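Local atomic coordinates of uncharacterized hypothetical protein (Parabacteroides merdae, PDB entry 4EI0), a protein that is of unknown function and belongs to the DUF4466 family, an elongated chain rich in antiparallel beta sheet. Residues Y40-P45 against G49-A54; G239-Q244 against K275-A280; L166-L169 against A174-I177; A208-S213 against E217-T222. All coordinates share one frame; numbering follows the deposited sequence.

Interaction 1 of 4, residues Y40-P45 against G49-A54; sequences YAMAIP and GKLSSA
With CG anti to the carbonyl carbon (chi1 -55°) and the chain extended at the next bond (chi2 154°), the selenomethionine M42 carries SE across to A54 CB, 3.9 Å away; the turn at chi3 only sets where CE goes. Nearer its root, M42 CB meets L51 CD1 at 3.8 Å. L51 also holds CG anti to its carbonyl carbon; beyond the CD1 contact, its CD2 reaches both M42 CB and I44 CG2, the latter at 4.1 Å. That same I44 CG2 lies over the backbone of G49, 3.6 Å from G49 O. At the other end the edge of the Y40 ring meets A54 CB, with CE2 4.3 Å away, and M42 CG lies over one ring face.

The two strands run nearly antiparallel (155°) but 9.0 Å apart, too far to pair: 35-43 and 51-58 belong to different sheets, which face each other as in a beta sandwich. V131 packs on Y40 and M42, and F101 on M42 and L51, while Y40 OH is hydrogen-bonded to N18. No hydrogen bond joins the two segments, so cohesion here rests on dispersion and on the burial of aliphatic and selenium-bearing groups between the sheets.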
# COMPACT_ATOMS: atom_id res chain seq x y z
N TYR B 40 -7.85 0.34 -11.70
CA TYR B 40 -7.83 -1.08 -12.06
C TYR B 40 -6.96 -1.80 -11.01
O TYR B 40 -5.75 -1.57 -10.97
CB TYR B 40 -7.23 -1.30 -13.42
CG TYR B 40 -7.21 -2.74 -13.93
CD1 TYR B 40 -8.30 -3.58 -13.77
CD2 TYR B 40 -6.11 -3.23 -14.63
CE1 TYR B 40 -8.28 -4.89 -14.24
CE2 TYR B 40 -6.09 -4.54 -15.14
CZ TYR B 40 -7.18 -5.36 -14.95
OH TYR B 40 -7.16 -6.66 -15.45
N ALA B 41 -7.59 -2.65 -10.20
CA ALA B 41 -6.96 -3.42 -9.13
C ALA B 41 -6.68 -4.83 -9.58
O ALA B 41 -7.56 -5.48 -10.15
CB ALA B 41 -7.86 -3.46 -7.90
N MSE B 42 -5.49 -5.32 -9.25
CA MSE B 42 -5.05 -6.68 -9.59
C MSE B 42 -4.41 -7.32 -8.37
O MSE B 42 -3.82 -6.64 -7.56
CB MSE B 42 -4.00 -6.62 -10.72
CG MSE B 42 -4.47 -5.89 -11.95
SE MSE B 42 -3.01 -5.14 -12.96
CE MSE B 42 -2.90 -3.53 -11.75
N ALA B 43 -4.52 -8.64 -8.23
CA ALA B 43 -3.92 -9.33 -7.06
C ALA B 43 -3.71 -10.81 -7.38
O ALA B 43 -4.53 -11.41 -8.06
CB ALA B 43 -4.78 -9.20 -5.78
N ILE B 44 -2.58 -11.34 -6.93
CA ILE B 44 -2.22 -12.71 -7.07
C ILE B 44 -1.64 -13.11 -5.73
O ILE B 44 -0.95 -12.32 -5.11
CB ILE B 44 -1.23 -12.94 -8.23
CG1 ILE B 44 -1.02 -14.46 -8.45
CG2 ILE B 44 0.11 -12.26 -7.98
CD1 ILE B 44 -0.20 -14.81 -9.68
N PRO B 45 -1.97 -14.31 -5.24
CA PRO B 45 -1.31 -14.72 -4.01
C PRO B 45 0.21 -14.71 -4.21
O PRO B 45 0.72 -15.20 -5.23
CB PRO B 45 -1.85 -16.14 -3.77
CG PRO B 45 -3.15 -16.17 -4.52
CD PRO B 45 -2.88 -15.35 -5.74
N GLY B 49 3.10 -16.12 -7.66
CA GLY B 49 3.90 -15.39 -8.61
C GLY B 49 3.71 -13.90 -8.39
O GLY B 49 3.40 -13.46 -7.29
N LYS B 50 3.94 -13.14 -9.45
CA LYS B 50 3.91 -11.67 -9.39
C LYS B 50 3.22 -11.10 -10.63
O LYS B 50 3.12 -11.75 -11.67
CB LYS B 50 5.32 -11.11 -9.27
CG LYS B 50 6.23 -11.67 -8.17
CD LYS B 50 5.80 -11.26 -6.80
CE LYS B 50 6.69 -11.85 -5.73
NZ LYS B 50 6.27 -13.25 -5.51
N LEU B 51 2.77 -9.86 -10.52
CA LEU B 51 2.10 -9.20 -11.63
C LEU B 51 3.12 -8.92 -12.76
O LEU B 51 4.19 -8.40 -12.48
CB LEU B 51 1.43 -7.90 -11.14
CG LEU B 51 0.34 -8.07 -10.08
CD1 LEU B 51 -0.32 -6.70 -9.89
CD2 LEU B 51 -0.72 -9.11 -10.46
N SER B 52 2.75 -9.19 -14.04
CA SER B 52 3.62 -8.95 -15.22
C SER B 52 3.26 -7.74 -16.08
O SER B 52 4.14 -6.95 -16.48
CB SER B 52 3.66 -10.19 -16.11
OG SER B 52 3.99 -11.33 -15.30
N SER B 53 1.97 -7.61 -16.38
CA SER B 53 1.49 -6.55 -17.30
C SER B 53 0.00 -6.34 -17.18
O SER B 53 -0.73 -7.20 -16.69
CB SER B 53 1.87 -6.84 -18.76
OG SER B 53 1.21 -8.00 -19.25
N ALA B 54 -0.44 -5.17 -17.64
CA ALA B 54 -1.86 -4.80 -17.64
C ALA B 54 -2.20 -4.18 -19.00
O ALA B 54 -1.35 -3.59 -19.64
CB ALA B 54 -2.13 -3.83 -16.51

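Interaction 2 of 4, residues G239-Q244 against K275-A280; sequences GLQDRQ and KEEAGA
The Q241 amide and the E277 carboxylate are stacked with their planes only 6° apart. Q241 OE1 lies over the carboxylate, 3.3 Å from E277 CD, and E277 OE1 lies 3.4 Å from Q241 CD. The two oxygens, Q241 OE1 and E277 OE1, are both acceptors and do not bond to each other; Q241 OE1 takes its hydrogen bond from Y294 OH, which would help fix the rotation of the amide. Both chains are extended beyond CG, and they cross at an angle before their flat ends overlap.

The backbones join as well. G239 N donates to E277 O over 2.9 Å, fairly straight at nitrogen (158°) but arriving from above the carbonyl plane. A water gives E277 O a second bond, 2.6 Å from its oxygen, and accepts from L240 N at 2.8 Å. E277 sits in the type II turn K275-A278, closed by A278 N to K275 O; this turn links strand 270-274 to strand 278-283, which lies between 289-299 and the outermost strand 233-238, so the G239 bond lies where that edge strand gives way to loop. Further along, D242 takes the N-cap position of helix 243-246, with a weak bond from Q244 N to its OD1, and its OD2 forms a salt bridge with K308.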
# COMPACT_ATOMS: atom_id res chain seq x y z
N GLY B 239 -26.53 32.34 -10.04
CA GLY B 239 -26.21 31.30 -9.08
C GLY B 239 -26.48 29.90 -9.58
O GLY B 239 -26.62 29.00 -8.77
N LEU B 240 -26.60 29.73 -10.89
CA LEU B 240 -26.77 28.42 -11.50
C LEU B 240 -25.40 27.87 -11.83
O LEU B 240 -24.76 28.25 -12.81
CB LEU B 240 -27.66 28.43 -12.75
CG LEU B 240 -27.76 27.07 -13.46
CD1 LEU B 240 -28.49 26.13 -12.52
CD2 LEU B 240 -28.50 27.12 -14.77
N GLN B 241 -24.92 26.97 -11.00
CA GLN B 241 -23.50 26.66 -11.07
C GLN B 241 -23.42 25.29 -11.68
O GLN B 241 -24.34 24.49 -11.61
CB GLN B 241 -22.77 26.83 -9.72
CG GLN B 241 -22.67 28.32 -9.35
CD GLN B 241 -21.78 28.67 -8.14
OE1 GLN B 241 -20.83 29.43 -8.27
NE2 GLN B 241 -22.11 28.14 -6.97
N ASP B 242 -22.35 25.06 -12.37
CA ASP B 242 -22.14 23.80 -12.98
C ASP B 242 -20.75 23.40 -12.49
O ASP B 242 -19.82 24.22 -12.50
CB ASP B 242 -22.23 23.99 -14.49
CG ASP B 242 -21.81 22.76 -15.25
OD1 ASP B 242 -20.63 22.41 -15.22
OD2 ASP B 242 -22.70 22.13 -15.84
N ARG B 243 -20.62 22.18 -12.04
CA ARG B 243 -19.37 21.75 -11.39
C ARG B 243 -18.19 21.76 -12.38
O ARG B 243 -17.06 22.10 -12.02
CB ARG B 243 -19.53 20.34 -10.78
CG ARG B 243 -18.87 20.07 -9.43
CD ARG B 243 -17.48 20.68 -9.29
NE ARG B 243 -16.74 20.13 -8.15
CZ ARG B 243 -15.43 20.27 -7.96
NH1 ARG B 243 -14.66 20.92 -8.84
NH2 ARG B 243 -14.87 19.73 -6.88
N GLN B 244 -18.47 21.47 -13.64
CA GLN B 244 -17.42 21.48 -14.67
C GLN B 244 -17.05 22.88 -15.06
O GLN B 244 -15.91 23.17 -15.34
CB GLN B 244 -17.85 20.65 -15.89
CG GLN B 244 -17.98 19.20 -15.54
CD GLN B 244 -18.65 18.33 -16.59
OE1 GLN B 244 -19.73 18.65 -17.11
NE2 GLN B 244 -18.10 17.15 -16.79
N LYS B 275 -22.51 39.61 -13.27
CA LYS B 275 -21.49 39.60 -12.25
C LYS B 275 -21.11 38.19 -11.99
O LYS B 275 -21.66 37.29 -12.59
CB LYS B 275 -22.03 40.24 -10.97
CG LYS B 275 -23.35 39.68 -10.45
CD LYS B 275 -23.82 40.37 -9.18
CE LYS B 275 -25.33 40.56 -9.19
NZ LYS B 275 -25.72 41.33 -7.99
N GLU B 276 -20.14 38.00 -11.11
CA GLU B 276 -19.71 36.70 -10.74
C GLU B 276 -20.93 35.83 -10.36
O GLU B 276 -21.79 36.27 -9.62
CB GLU B 276 -18.74 36.83 -9.59
CG GLU B 276 -18.17 35.52 -9.10
CD GLU B 276 -16.95 35.70 -8.20
OE1 GLU B 276 -16.41 36.83 -8.11
OE2 GLU B 276 -16.52 34.70 -7.59
N GLU B 277 -20.99 34.62 -10.90
CA GLU B 277 -22.05 33.61 -10.68
C GLU B 277 -23.29 33.85 -11.52
O GLU B 277 -24.17 33.00 -11.57
CB GLU B 277 -22.47 33.44 -9.20
CG GLU B 277 -21.36 32.88 -8.33
CD GLU B 277 -21.88 32.32 -6.99
OE1 GLU B 277 -22.94 31.64 -6.93
OE2 GLU B 277 -21.21 32.55 -5.96
N ALA B 278 -23.35 34.97 -12.21
CA ALA B 278 -24.42 35.19 -13.16
C ALA B 278 -24.22 34.25 -14.36
O ALA B 278 -23.20 33.59 -14.51
CB ALA B 278 -24.53 36.66 -13.57
N GLY B 279 -25.25 34.14 -15.17
CA GLY B 279 -25.20 33.25 -16.31
C GLY B 279 -26.23 33.67 -17.35
O GLY B 279 -27.08 34.51 -17.07
N ALA B 280 -26.14 33.04 -18.51
CA ALA B 280 -27.11 33.28 -19.55
C ALA B 280 -27.29 32.03 -20.38
O ALA B 280 -26.31 31.45 -20.92
CB ALA B 280 -26.64 34.41 -20.41
O HOH W 1 -25.84 31.50 -12.97

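Interaction 3 of 4, residues L166-L169 against A174-I177; sequences LSFL and AVHI
L166 and I177 lie side by side on one face of the hairpin, pointing the same way, and the I177 CD1 methyl fits against the branch point of the leucine, 3.6 Å from L166 CG. A second knob, V175 CG2, fills the angle between L166 and F168: it lies 4.0 Å from L166 CB and 3.8 Å from F168 CE1. The valine places this methyl there by holding CG2 anti to its backbone N, which leaves CG1 between N and the carbonyl carbon. The phenyl ring runs alongside V175 and turns its edge to A174 O, with CD1 3.5 Å away. V307, from strand 302-311 of another sheet, packs on both F168 and V175.

Behind these bumps, S167 and H176 form the hydrogen-bonded antiparallel pair of hairpin 165-167/176-178, S167 N to H176 O and H176 N to S167 O both measuring 2.9 Å. S167 OG accepts from L169 N in an ST turn and also bonds K192 O, while H176 ND1 is hydrogen-bonded to E173 OE2. The chemistry is therefore two-sided: these groups have their partners, whereas the A174 carbonyl is buried without a hydrogen bond, at the edge of an aromatic ring.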
# COMPACT_ATOMS: atom_id res chain seq x y z
N LEU B 166 -18.48 37.56 -28.81
CA LEU B 166 -18.65 36.14 -28.58
C LEU B 166 -19.30 35.46 -29.79
O LEU B 166 -20.37 35.86 -30.22
CB LEU B 166 -19.50 35.87 -27.31
CG LEU B 166 -18.91 36.08 -25.92
CD1 LEU B 166 -18.38 37.49 -25.68
CD2 LEU B 166 -19.99 35.71 -24.90
N SER B 167 -18.66 34.41 -30.31
CA SER B 167 -19.24 33.55 -31.36
C SER B 167 -19.42 32.14 -30.83
O SER B 167 -18.47 31.50 -30.34
CB SER B 167 -18.34 33.48 -32.59
OG SER B 167 -18.93 32.66 -33.59
N PHE B 168 -20.63 31.62 -30.98
CA PHE B 168 -20.93 30.24 -30.64
C PHE B 168 -20.98 29.38 -31.89
O PHE B 168 -21.53 28.29 -31.84
CB PHE B 168 -22.31 30.15 -29.91
CG PHE B 168 -22.40 31.00 -28.68
CD1 PHE B 168 -21.86 30.57 -27.47
CD2 PHE B 168 -22.95 32.25 -28.73
CE1 PHE B 168 -21.93 31.35 -26.35
CE2 PHE B 168 -23.01 33.05 -27.63
CZ PHE B 168 -22.51 32.61 -26.44
N LEU B 169 -20.34 29.80 -32.99
CA LEU B 169 -20.49 29.09 -34.29
C LEU B 169 -19.30 28.31 -34.78
O LEU B 169 -19.41 27.64 -35.79
CB LEU B 169 -20.94 30.09 -35.39
CG LEU B 169 -22.21 30.92 -35.03
CD1 LEU B 169 -22.70 31.94 -36.07
CD2 LEU B 169 -23.34 29.93 -34.71
N ALA B 174 -16.81 25.79 -27.93
CA ALA B 174 -18.09 26.16 -27.30
C ALA B 174 -18.39 27.64 -27.46
O ALA B 174 -19.52 28.04 -27.69
CB ALA B 174 -18.09 25.78 -25.81
N VAL B 175 -17.34 28.44 -27.38
CA VAL B 175 -17.40 29.90 -27.66
C VAL B 175 -16.05 30.31 -28.12
O VAL B 175 -15.05 29.66 -27.73
CB VAL B 175 -17.79 30.72 -26.40
CG1 VAL B 175 -16.66 30.80 -25.39
CG2 VAL B 175 -18.24 32.11 -26.83
N HIS B 176 -16.00 31.37 -28.91
CA HIS B 176 -14.73 32.02 -29.26
C HIS B 176 -14.89 33.49 -29.07
O HIS B 176 -15.90 34.03 -29.45
CB HIS B 176 -14.34 31.69 -30.71
CG HIS B 176 -12.96 32.20 -31.10
ND1 HIS B 176 -11.82 31.48 -30.92
CD2 HIS B 176 -12.56 33.43 -31.58
CE1 HIS B 176 -10.77 32.22 -31.35
NE2 HIS B 176 -11.22 33.41 -31.71
N ILE B 177 -13.90 34.14 -28.47
CA ILE B 177 -13.92 35.58 -28.24
C ILE B 177 -13.04 36.24 -29.29
O ILE B 177 -11.84 36.05 -29.30
CB ILE B 177 -13.38 35.99 -26.83
CG1 ILE B 177 -13.93 35.10 -25.68
CG2 ILE B 177 -13.66 37.44 -26.59
CD1 ILE B 177 -15.43 35.03 -25.60

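Interaction 4 of 4, residues A208-S213 against E217-T222; sequences AFYTSS and EYMGGT
Strand 207-210 ends at Y210, after which 211-213 continues as loop, whereas 217-222 contains no strand and finishes in a type I' turn from M219 to T222. That turn is closed by T222 N bonding M219 O at 3.0 Å, and its two central positions are G220 and G221, both with positive phi. The nearest CA atoms, those of Y210 and M219, are still 7.6 Å apart, so the space is bridged by side chains and not by backbone pairing.

Y210 does most of the bridging. Its CG stands anti to the carbonyl carbon (chi1 -57°), which directs the ring toward 217-222, and its hydroxyl donates to Y218 O over 2.8 Å. The bond meets a lone pair in the carbonyl plane, at a C=O...donor angle of 137°, and the carbonyl oxygen lies at the ring's edge. One ring face is taken by the selenomethionine M219, which slides past the tyrosine in the opposite direction. M219 CG lies 3.9 Å from the ring centroid, only 20° off the normal, a CH-pi contact. Farther along, SE is 4.9 Å from the same centroid, and the bend at chi3 brings CE back to 4.2 Å from Y210 CG. T222 CG2 comes within 4.4 Å of Y210 CD2, a looser approach.

Y270 and L272 of the neighbouring strand 270-274 also pack on Y210, and Y218 stacks its ring on Y270. A Met-aromatic contact combined with a tyrosine-to-carbonyl bond thus fastens a glycine-rich turn of the 211-232 loop against the antiparallel sheet.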
# COMPACT_ATOMS: atom_id res chain seq x y z
N ALA B 208 -22.68 43.96 -19.56
CA ALA B 208 -23.86 43.75 -20.39
C ALA B 208 -23.56 42.85 -21.56
O ALA B 208 -22.41 42.78 -22.02
CB ALA B 208 -24.41 45.08 -20.88
N PHE B 209 -24.58 42.11 -22.01
CA PHE B 209 -24.52 41.33 -23.26
C PHE B 209 -25.58 41.91 -24.17
O PHE B 209 -26.75 42.08 -23.78
CB PHE B 209 -24.85 39.86 -23.09
CG PHE B 209 -23.78 39.01 -22.46
CD1 PHE B 209 -22.46 39.43 -22.33
CD2 PHE B 209 -24.10 37.72 -22.05
CE1 PHE B 209 -21.49 38.58 -21.78
CE2 PHE B 209 -23.16 36.88 -21.48
CZ PHE B 209 -21.83 37.30 -21.37
N TYR B 210 -25.18 42.25 -25.39
CA TYR B 210 -26.08 42.81 -26.38
C TYR B 210 -26.06 41.97 -27.63
O TYR B 210 -25.14 41.22 -27.87
CB TYR B 210 -25.65 44.21 -26.75
CG TYR B 210 -25.56 45.13 -25.60
CD1 TYR B 210 -26.70 45.47 -24.88
CD2 TYR B 210 -24.35 45.71 -25.23
CE1 TYR B 210 -26.64 46.37 -23.84
CE2 TYR B 210 -24.29 46.64 -24.18
CZ TYR B 210 -25.44 46.96 -23.50
OH TYR B 210 -25.43 47.86 -22.43
N THR B 211 -27.08 42.15 -28.45
CA THR B 211 -27.26 41.39 -29.67
C THR B 211 -27.87 42.34 -30.73
O THR B 211 -28.08 43.51 -30.44
CB THR B 211 -28.17 40.18 -29.39
OG1 THR B 211 -27.92 39.19 -30.39
CG2 THR B 211 -29.65 40.59 -29.40
N SER B 212 -28.13 41.86 -31.95
CA SER B 212 -28.48 42.76 -33.08
C SER B 212 -29.66 43.67 -32.76
O SER B 212 -29.67 44.82 -33.15
CB SER B 212 -28.80 41.96 -34.35
OG SER B 212 -30.01 41.24 -34.18
N SER B 213 -30.66 43.16 -32.06
CA SER B 213 -31.86 43.94 -31.81
C SER B 213 -31.90 44.55 -30.41
O SER B 213 -32.90 45.07 -30.01
CB SER B 213 -33.10 43.08 -32.08
OG SER B 213 -33.04 41.89 -31.33
N GLU B 217 -31.67 52.29 -26.18
CA GLU B 217 -31.92 52.78 -24.82
C GLU B 217 -31.04 52.11 -23.74
O GLU B 217 -30.66 52.75 -22.78
CB GLU B 217 -33.41 52.58 -24.39
CG GLU B 217 -34.42 52.07 -25.45
CD GLU B 217 -35.76 51.68 -24.84
OE1 GLU B 217 -36.22 52.36 -23.90
OE2 GLU B 217 -36.36 50.68 -25.31
N TYR B 218 -30.73 50.81 -23.88
CA TYR B 218 -30.04 50.07 -22.80
C TYR B 218 -28.57 49.83 -23.10
O TYR B 218 -27.92 49.06 -22.38
CB TYR B 218 -30.74 48.73 -22.52
CG TYR B 218 -32.15 48.93 -22.03
CD1 TYR B 218 -32.38 49.57 -20.81
CD2 TYR B 218 -33.24 48.53 -22.80
CE1 TYR B 218 -33.67 49.80 -20.36
CE2 TYR B 218 -34.53 48.74 -22.36
CZ TYR B 218 -34.73 49.39 -21.14
OH TYR B 218 -36.00 49.61 -20.69
N MSE B 219 -28.05 50.49 -24.14
CA MSE B 219 -26.69 50.20 -24.61
C MSE B 219 -25.63 51.19 -24.16
O MSE B 219 -24.45 50.96 -24.37
CB MSE B 219 -26.71 50.05 -26.13
CG MSE B 219 -27.43 48.78 -26.57
SE MSE B 219 -27.28 48.43 -28.47
CE MSE B 219 -25.33 48.12 -28.52
N GLY B 220 -26.07 52.27 -23.51
CA GLY B 220 -25.15 53.24 -22.91
C GLY B 220 -24.04 53.65 -23.87
O GLY B 220 -22.87 53.63 -23.50
N GLY B 221 -24.38 53.99 -25.11
CA GLY B 221 -23.38 54.43 -26.08
C GLY B 221 -22.63 53.37 -26.88
O GLY B 221 -21.99 53.71 -27.87
N THR B 222 -22.65 52.10 -26.46
CA THR B 222 -22.01 51.02 -27.22
C THR B 222 -22.69 50.86 -28.56
O THR B 222 -23.91 51.01 -28.66
CB THR B 222 -22.12 49.68 -26.46
OG1 THR B 222 -21.33 49.77 -25.27
CG2 THR B 222 -21.67 48.47 -27.31

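Interaction 1 stands apart at one end of the elongated chain, between its two N-terminal sheets; its centre is 45 Å from that of interaction 2, 48 Å from interaction 3 and 63 Å from interaction 4, all on the opposite side of the chain's centre. The other three cluster in the C-terminal half. Interactions 3 and 4 reach the same sheet and touch, L166 CD2 meeting F209 CZ at 4.3 Å. Interaction 2 lies at the border of the other C-terminal sheet, through strand 278-283, with nearest atoms about 7 Å from interaction 3 and about 4 Å from interaction 4. Strand 270-274, which packs on Y210, runs directly into the turn of interaction 2.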